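PDB 4MAD: beta-galactosidase from Bacillus circulans, which probably hydrolyses terminal non-reducing beta-D-galactose residues of beta-D-galactosides, as a member of glycosyl hydrolase family 35. Local coordinates for residues L197-L209 with G212-G224. Residues are numbered along the deposited sequence; the frame is centred on the assembly and turned at random.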
ATOM      1  N   LEU A 197     -23.708   8.597  -9.533  1.00 21.09           N
ATOM      2  CA  LEU A 197     -23.358   9.788  -8.811  1.00 22.54           C
ATOM      3  C   LEU A 197     -21.827   9.942  -8.732  1.00 21.80           C
ATOM      4  O   LEU A 197     -21.159   9.052  -8.347  1.00 23.06           O
ATOM      5  CB  LEU A 197     -23.964   9.768  -7.411  1.00 19.93           C
ATOM      6  CG  LEU A 197     -23.567  10.941  -6.554  1.00 22.31           C
ATOM      7  CD1 LEU A 197     -23.919  12.243  -7.102  1.00 29.52           C
ATOM      8  CD2 LEU A 197     -24.055  10.829  -5.220  1.00 29.33           C
ATOM      9  N   LEU A 198     -21.326  11.104  -9.110  1.00 20.24           N
ATOM     10  CA  LEU A 198     -19.918  11.441  -9.024  1.00 19.00           C
ATOM     11  C   LEU A 198     -19.668  12.372  -7.865  1.00 17.36           C
ATOM     12  O   LEU A 198     -20.440  13.208  -7.613  1.00 20.85           O
ATOM     13  CB  LEU A 198     -19.458  12.151 -10.294  1.00 21.55           C
ATOM     14  CG  LEU A 198     -19.511  11.388 -11.600  1.00 20.29           C
ATOM     15  CD1 LEU A 198     -18.758  12.086 -12.712  1.00 22.23           C
ATOM     16  CD2 LEU A 198     -19.061  10.025 -11.451  1.00 18.12           C
ATOM     17  N   PHE A 199     -18.596  12.204  -7.148  1.00 15.97           N
ATOM     18  CA  PHE A 199     -18.418  13.017  -5.979  1.00 14.16           C
ATOM     19  C   PHE A 199     -16.947  13.168  -5.702  1.00 14.21           C
ATOM     20  O   PHE A 199     -16.216  12.433  -6.195  1.00 18.17           O
ATOM     21  CB  PHE A 199     -19.130  12.388  -4.786  1.00 15.63           C
ATOM     22  CG  PHE A 199     -18.549  11.101  -4.365  1.00 21.21           C
ATOM     23  CD1 PHE A 199     -17.521  11.052  -3.496  1.00 20.65           C
ATOM     24  CD2 PHE A 199     -19.020   9.910  -4.864  1.00 21.73           C
ATOM     25  CE1 PHE A 199     -16.982   9.855  -3.136  1.00 17.76           C
ATOM     26  CE2 PHE A 199     -18.482   8.716  -4.469  1.00 21.00           C
ATOM     27  CZ  PHE A 199     -17.479   8.691  -3.641  1.00 16.32           C
ATOM     28  N   THR A 200     -16.597  14.086  -4.827  1.00 16.00           N
ATOM     29  CA  THR A 200     -15.253  14.303  -4.341  1.00 15.97           C
ATOM     30  C   THR A 200     -15.222  14.157  -2.821  1.00 18.35           C
ATOM     31  O   THR A 200     -16.221  14.120  -2.191  1.00 17.56           O
ATOM     32  CB  THR A 200     -14.718  15.712  -4.678  1.00 18.47           C
ATOM     33  OG1 THR A 200     -15.619  16.701  -4.243  1.00 18.98           O
ATOM     34  CG2 THR A 200     -14.494  15.827  -6.199  1.00 19.59           C
ATOM     35  N   SER A 201     -14.024  14.048  -2.283  1.00 16.99           N
ATOM     36  CA  SER A 201     -13.852  14.102  -0.853  1.00 15.61           C
ATOM     37  C   SER A 201     -12.675  14.979  -0.513  1.00 15.85           C
ATOM     38  O   SER A 201     -11.766  15.058  -1.239  1.00 18.86           O
ATOM     39  CB  SER A 201     -13.713  12.703  -0.238  1.00 16.80           C
ATOM     40  OG  SER A 201     -12.516  12.050  -0.562  1.00 21.96           O
ATOM     41  N   ASP A 202     -12.775  15.657   0.599  1.00 16.19           N
ATOM     42  CA  ASP A 202     -11.699  16.466   1.098  1.00 16.63           C
ATOM     43  C   ASP A 202     -11.769  16.589   2.619  1.00 18.27           C
ATOM     44  O   ASP A 202     -12.748  16.266   3.194  1.00 17.20           O
ATOM     45  CB  ASP A 202     -11.737  17.846   0.518  1.00 16.24           C
ATOM     46  CG  ASP A 202     -11.286  17.894  -0.898  1.00 22.11           C
ATOM     47  OD1 ASP A 202     -10.096  17.868  -1.142  1.00 22.34           O
ATOM     48  OD2 ASP A 202     -12.144  17.974  -1.751  1.00 22.28           O
ATOM     49  N   GLY A 203     -10.691  17.064   3.228  1.00 19.20           N
ATOM     50  CA  GLY A 203     -10.721  17.451   4.619  1.00 17.95           C
ATOM     51  C   GLY A 203     -11.554  18.712   4.800  1.00 15.11           C
ATOM     52  O   GLY A 203     -11.657  19.480   3.945  1.00 16.08           O
ATOM     53  N   PRO A 204     -12.142  18.870   5.962  1.00 15.81           N
ATOM     54  CA  PRO A 204     -13.117  19.924   6.205  1.00 17.86           C
ATOM     55  C   PRO A 204     -12.462  21.232   6.579  1.00 19.73           C
ATOM     56  O   PRO A 204     -12.642  21.666   7.657  1.00 22.47           O
ATOM     57  CB  PRO A 204     -13.878  19.409   7.429  1.00 17.72           C
ATOM     58  CG  PRO A 204     -12.994  18.541   8.103  1.00 20.14           C
ATOM     59  CD  PRO A 204     -12.064  17.942   7.078  1.00 16.85           C
ATOM     60  N   GLU A 205     -11.700  21.810   5.680  1.00 19.89           N
ATOM     61  CA  GLU A 205     -10.933  23.006   5.963  1.00 21.84           C
ATOM     62  C   GLU A 205     -11.093  23.859   4.750  1.00 21.73           C
ATOM     63  O   GLU A 205     -11.160  23.363   3.680  1.00 20.66           O
ATOM     64  CB  GLU A 205      -9.456  22.661   6.204  1.00 22.72           C
ATOM     65  CG  GLU A 205      -9.305  21.741   7.337  1.00 28.26           C
ATOM     66  CD  GLU A 205      -7.918  21.175   7.556  1.00 39.85           C
ATOM     67  OE1 GLU A 205      -6.949  21.852   7.310  1.00 27.67           O
ATOM     68  OE2 GLU A 205      -7.853  20.026   8.037  1.00 45.77           O
ATOM     69  N   PRO A 206     -11.086  25.156   4.935  1.00 22.72           N
ATOM     70  CA  PRO A 206     -11.359  26.015   3.809  1.00 23.90           C
ATOM     71  C   PRO A 206     -10.380  25.817   2.657  1.00 21.61           C
ATOM     72  O   PRO A 206     -10.790  25.757   1.546  1.00 21.88           O
ATOM     73  CB  PRO A 206     -11.213  27.414   4.418  1.00 23.83           C
ATOM     74  CG  PRO A 206     -11.582  27.263   5.736  1.00 27.34           C
ATOM     75  CD  PRO A 206     -11.189  25.903   6.189  1.00 23.87           C
ATOM     76  N   SER A 207      -9.108  25.681   2.944  1.00 20.46           N
ATOM     77  CA  SER A 207      -8.157  25.508   1.866  1.00 21.04           C
ATOM     78  C   SER A 207      -8.488  24.242   1.093  1.00 18.87           C
ATOM     79  O   SER A 207      -8.415  24.206  -0.076  1.00 17.94           O
ATOM     80  CB  SER A 207      -6.735  25.429   2.378  1.00 19.60           C
ATOM     81  OG  SER A 207      -6.524  24.263   3.094  1.00 23.05           O
ATOM     82  N   MET A 208      -8.792  23.179   1.803  1.00 17.79           N
ATOM     83  CA  MET A 208      -9.073  21.923   1.139  1.00 17.47           C
ATOM     84  C   MET A 208     -10.351  21.904   0.305  1.00 18.91           C
ATOM     85  O   MET A 208     -10.410  21.365  -0.733  1.00 19.15           O
ATOM     86  CB  MET A 208      -9.070  20.783   2.148  1.00 13.88           C
ATOM     87  CG  MET A 208      -7.754  20.667   2.855  1.00 18.30           C
ATOM     88  SD  MET A 208      -7.915  19.547   4.232  1.00 23.47           S
ATOM     89  CE  MET A 208      -6.208  19.352   4.692  1.00 24.57           C
ATOM     90  N   LEU A 209     -11.391  22.450   0.866  1.00 18.48           N
ATOM     91  CA  LEU A 209     -12.632  22.575   0.162  1.00 18.18           C
ATOM     92  C   LEU A 209     -12.527  23.522  -1.043  1.00 19.44           C
ATOM     93  O   LEU A 209     -13.072  23.269  -2.070  1.00 18.66           O
ATOM     94  CB  LEU A 209     -13.729  23.033   1.094  1.00 17.38           C
ATOM     95  CG  LEU A 209     -13.989  22.076   2.228  1.00 21.43           C
ATOM     96  CD1 LEU A 209     -14.794  22.725   3.252  1.00 24.38           C
ATOM     97  CD2 LEU A 209     -14.764  20.927   1.651  1.00 18.62           C
ATOM     98  N   GLY A 212     -10.281  21.474  -3.647  1.00 19.35           N
ATOM     99  CA  GLY A 212     -10.773  20.207  -4.114  1.00 19.37           C
ATOM    100  C   GLY A 212     -12.175  20.025  -4.673  1.00 20.03           C
ATOM    101  O   GLY A 212     -12.423  19.038  -5.252  1.00 19.11           O
ATOM    102  N   MET A 213     -13.083  20.959  -4.430  1.00 18.85           N
ATOM    103  CA  MET A 213     -14.427  20.858  -4.967  1.00 17.77           C
ATOM    104  C   MET A 213     -14.418  21.173  -6.455  1.00 21.94           C
ATOM    105  O   MET A 213     -13.626  21.965  -6.912  1.00 21.03           O
ATOM    106  CB  MET A 213     -15.406  21.737  -4.210  1.00 20.79           C
ATOM    107  CG  MET A 213     -15.470  21.483  -2.749  1.00 19.94           C
ATOM    108  SD  MET A 213     -16.635  22.509  -1.847  1.00 22.32           S
ATOM    109  CE  MET A 213     -18.058  22.220  -2.817  1.00 22.29           C
ATOM    110  N   ILE A 214     -15.295  20.502  -7.175  1.00 19.90           N
ATOM    111  CA  ILE A 214     -15.521  20.716  -8.567  1.00 21.11           C
ATOM    112  C   ILE A 214     -16.943  21.256  -8.856  1.00 24.44           C
ATOM    113  O   ILE A 214     -17.903  20.812  -8.314  1.00 22.18           O
ATOM    114  CB  ILE A 214     -15.315  19.473  -9.405  1.00 21.87           C
ATOM    115  CG1 ILE A 214     -14.133  18.649  -8.919  1.00 22.12           C
ATOM    116  CG2 ILE A 214     -15.094  19.868 -10.800  1.00 22.42           C
ATOM    117  CD1 ILE A 214     -13.999  17.364  -9.578  1.00 20.31           C
ATOM    118  N   GLU A 215     -17.023  22.223  -9.748  1.00 22.99           N
ATOM    119  CA  GLU A 215     -18.278  22.790 -10.042  1.00 25.59           C
ATOM    120  C   GLU A 215     -19.146  21.675 -10.559  1.00 24.45           C
ATOM    121  O   GLU A 215     -18.762  20.910 -11.378  1.00 24.66           O
ATOM    122  CB  GLU A 215     -18.140  23.900 -11.091  1.00 29.37           C
ATOM    123  CG  GLU A 215     -19.407  24.538 -11.484  1.00 36.61           C
ATOM    124  CD  GLU A 215     -20.156  25.209 -10.331  1.00 52.24           C
ATOM    125  OE1 GLU A 215     -19.970  24.828  -9.183  1.00 55.80           O
ATOM    126  OE2 GLU A 215     -20.967  26.117 -10.584  1.00 56.69           O
ATOM    127  N   GLY A 216     -20.348  21.644 -10.019  1.00 25.40           N
ATOM    128  CA  GLY A 216     -21.385  20.705 -10.356  1.00 24.63           C
ATOM    129  C   GLY A 216     -21.328  19.375  -9.654  1.00 25.61           C
ATOM    130  O   GLY A 216     -22.110  18.540  -9.926  1.00 25.56           O
ATOM    131  N   ILE A 217     -20.381  19.207  -8.745  1.00 24.16           N
ATOM    132  CA  ILE A 217     -20.113  17.914  -8.144  1.00 19.97           C
ATOM    133  C   ILE A 217     -20.290  17.864  -6.607  1.00 22.02           C
ATOM    134  O   ILE A 217     -19.749  18.669  -5.920  1.00 20.74           O
ATOM    135  CB  ILE A 217     -18.690  17.444  -8.544  1.00 18.17           C
ATOM    136  CG1 ILE A 217     -18.571  17.249 -10.052  1.00 21.35           C
ATOM    137  CG2 ILE A 217     -18.365  16.218  -7.858  1.00 17.31           C
ATOM    138  CD1 ILE A 217     -19.462  16.234 -10.611  1.00 22.47           C
ATOM    139  N   PHE A 218     -21.014  16.871  -6.124  1.00 19.09           N
ATOM    140  CA  PHE A 218     -21.270  16.657  -4.705  1.00 20.31           C
ATOM    141  C   PHE A 218     -19.938  16.499  -3.962  1.00 17.97           C
ATOM    142  O   PHE A 218     -19.106  15.801  -4.392  1.00 16.28           O
ATOM    143  CB  PHE A 218     -22.106  15.379  -4.586  1.00 19.72           C
ATOM    144  CG  PHE A 218     -22.486  14.992  -3.189  1.00 20.69           C
ATOM    145  CD1 PHE A 218     -23.139  15.850  -2.361  1.00 22.89           C
ATOM    146  CD2 PHE A 218     -22.221  13.734  -2.720  1.00 23.20           C
ATOM    147  CE1 PHE A 218     -23.469  15.476  -1.108  1.00 20.30           C
ATOM    148  CE2 PHE A 218     -22.550  13.381  -1.472  1.00 16.62           C
ATOM    149  CZ  PHE A 218     -23.168  14.247  -0.673  1.00 18.02           C
ATOM    150  N   GLU A 219     -19.822  17.129  -2.811  1.00 18.29           N
ATOM    151  CA  GLU A 219     -18.648  17.002  -1.965  1.00 17.26           C
ATOM    152  C   GLU A 219     -18.949  16.257  -0.651  1.00 16.97           C
ATOM    153  O   GLU A 219     -20.001  16.391  -0.092  1.00 15.93           O
ATOM    154  CB  GLU A 219     -17.987  18.365  -1.696  1.00 17.98           C
ATOM    155  CG  GLU A 219     -16.848  18.422  -0.718  1.00 18.39           C
ATOM    156  CD  GLU A 219     -15.537  17.876  -1.271  1.00 25.75           C
ATOM    157  OE1 GLU A 219     -15.562  16.778  -1.766  1.00 24.32           O
ATOM    158  OE2 GLU A 219     -14.508  18.550  -1.169  1.00 23.97           O
ATOM    159  N   THR A 220     -17.977  15.491  -0.204  1.00 14.58           N
ATOM    160  CA  THR A 220     -18.047  14.780   1.057  1.00 17.72           C
ATOM    161  C   THR A 220     -16.818  15.174   1.856  1.00 17.12           C
ATOM    162  O   THR A 220     -15.935  15.684   1.290  1.00 16.82           O
ATOM    163  CB  THR A 220     -18.049  13.284   0.848  1.00 16.80           C
ATOM    164  OG1 THR A 220     -16.910  12.869   0.127  1.00 18.22           O
ATOM    165  CG2 THR A 220     -19.300  12.854   0.106  1.00 17.81           C
ATOM    166  N   VAL A 221     -16.706  14.994   3.119  1.00 15.12           N
ATOM    167  CA  VAL A 221     -15.509  15.175   3.913  1.00 16.02           C
ATOM    168  C   VAL A 221     -15.056  13.920   4.652  1.00 15.79           C
ATOM    169  O   VAL A 221     -15.850  13.030   4.878  1.00 17.62           O
ATOM    170  CB  VAL A 221     -15.706  16.300   4.946  1.00 20.00           C
ATOM    171  CG1 VAL A 221     -15.923  17.634   4.246  1.00 20.00           C
ATOM    172  CG2 VAL A 221     -16.871  15.979   5.868  1.00 20.00           C
ATOM    173  N   ASN A 222     -13.767  14.037   5.005  1.00 15.75           N
ATOM    174  CA  ASN A 222     -13.075  12.984   5.660  1.00 13.95           C
ATOM    175  C   ASN A 222     -12.555  13.418   7.011  1.00 16.18           C
ATOM    176  O   ASN A 222     -12.013  14.452   7.124  1.00 16.72           O
ATOM    177  CB  ASN A 222     -11.904  12.578   4.780  1.00 15.30           C
ATOM    178  CG  ASN A 222     -12.335  12.113   3.429  1.00 15.76           C
ATOM    179  OD1 ASN A 222     -13.429  11.677   3.259  1.00 15.86           O
ATOM    180  ND2 ASN A 222     -11.419  12.129   2.489  1.00 22.31           N
ATOM    181  N   PHE A 223     -12.724  12.601   8.021  1.00 15.22           N
ATOM    182  CA  PHE A 223     -12.293  12.974   9.316  1.00 15.02           C
ATOM    183  C   PHE A 223     -12.271  11.836  10.336  1.00 15.09           C
ATOM    184  O   PHE A 223     -12.812  10.815  10.138  1.00 13.57           O
ATOM    185  CB  PHE A 223     -13.109  14.138   9.832  1.00 19.30           C
ATOM    186  CG  PHE A 223     -14.579  13.851   9.980  1.00 16.45           C
ATOM    187  CD1 PHE A 223     -15.054  13.149  11.046  1.00 18.53           C
ATOM    188  CD2 PHE A 223     -15.494  14.336   9.090  1.00 19.01           C
ATOM    189  CE1 PHE A 223     -16.382  12.925  11.187  1.00 20.32           C
ATOM    190  CE2 PHE A 223     -16.829  14.086   9.221  1.00 21.75           C
ATOM    191  CZ  PHE A 223     -17.274  13.408  10.260  1.00 20.63           C
ATOM    192  N   GLY A 224     -11.572  12.084  11.420  1.00 12.99           N
ATOM    193  CA  GLY A 224     -11.521  11.145  12.490  1.00 15.17           C
ATOM    194  C   GLY A 224     -12.327  11.488  13.733  1.00 15.68           C
ATOM    195  O   GLY A 224     -12.669  10.639  14.516  1.00 17.60           O
TER
HETATM  196  O   HOH W   1     -22.334  15.142  -8.145  1.00 20.86           O
HETATM  197  O   HOH W   2     -16.893  18.863  -5.470  1.00 37.20           O
HETATM  198  O   HOH W   3     -11.173  16.628  -4.015  1.00 16.45           O
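Strands 197-202 and 218-223, the fifth and sixth of the (beta/alpha)8 barrel, run parallel through the beta-alpha-beta unit built round helix 206-212. T200 N donates to F218 O at 3.1 Å, and D202 N to T220 O further along. T200 O is gripped twice from within T220: OG1 at 2.7 Å and the backbone N at 3.0 Å reach it from opposite faces of its carbonyl plane. That threonine hydroxyl sits between its own N and carbonyl carbon (chi1 57°), which swings it across to the neighbouring strand.

On the helix-facing side, E219 leaves its backbone extended but bends at chi2 (75°), bringing its carboxylate across T200 and D202. OE2 of E219 lies 2.5 Å from D202 OD2, with the two carboxylate planes 69° apart; so close a pair of oxygens suggests that one acid is protonated and donates to the other. L209 CD2 packs 3.7 Å from E219 OE2, and D202 OD1 is held by G173 N. A leucine in place of E219 would probably leave D202 OD2 without its buried acid partner. One water joins T200 OG1 to I214 N and I217 O, tying the loop to the strand.

Towards the C-terminal strand ends, N222 ND2 makes a weak 3.2 Å bond to S201 OG and a further one to E171, the predicted proton donor; the predicted nucleophile E247 is close by. Strand 163-167 flanks the pair beside 197-202 and strand 244-249 beside 218-223, while helix 179-192 covers L198, I214 and I217, and helix 227-237 meets L209.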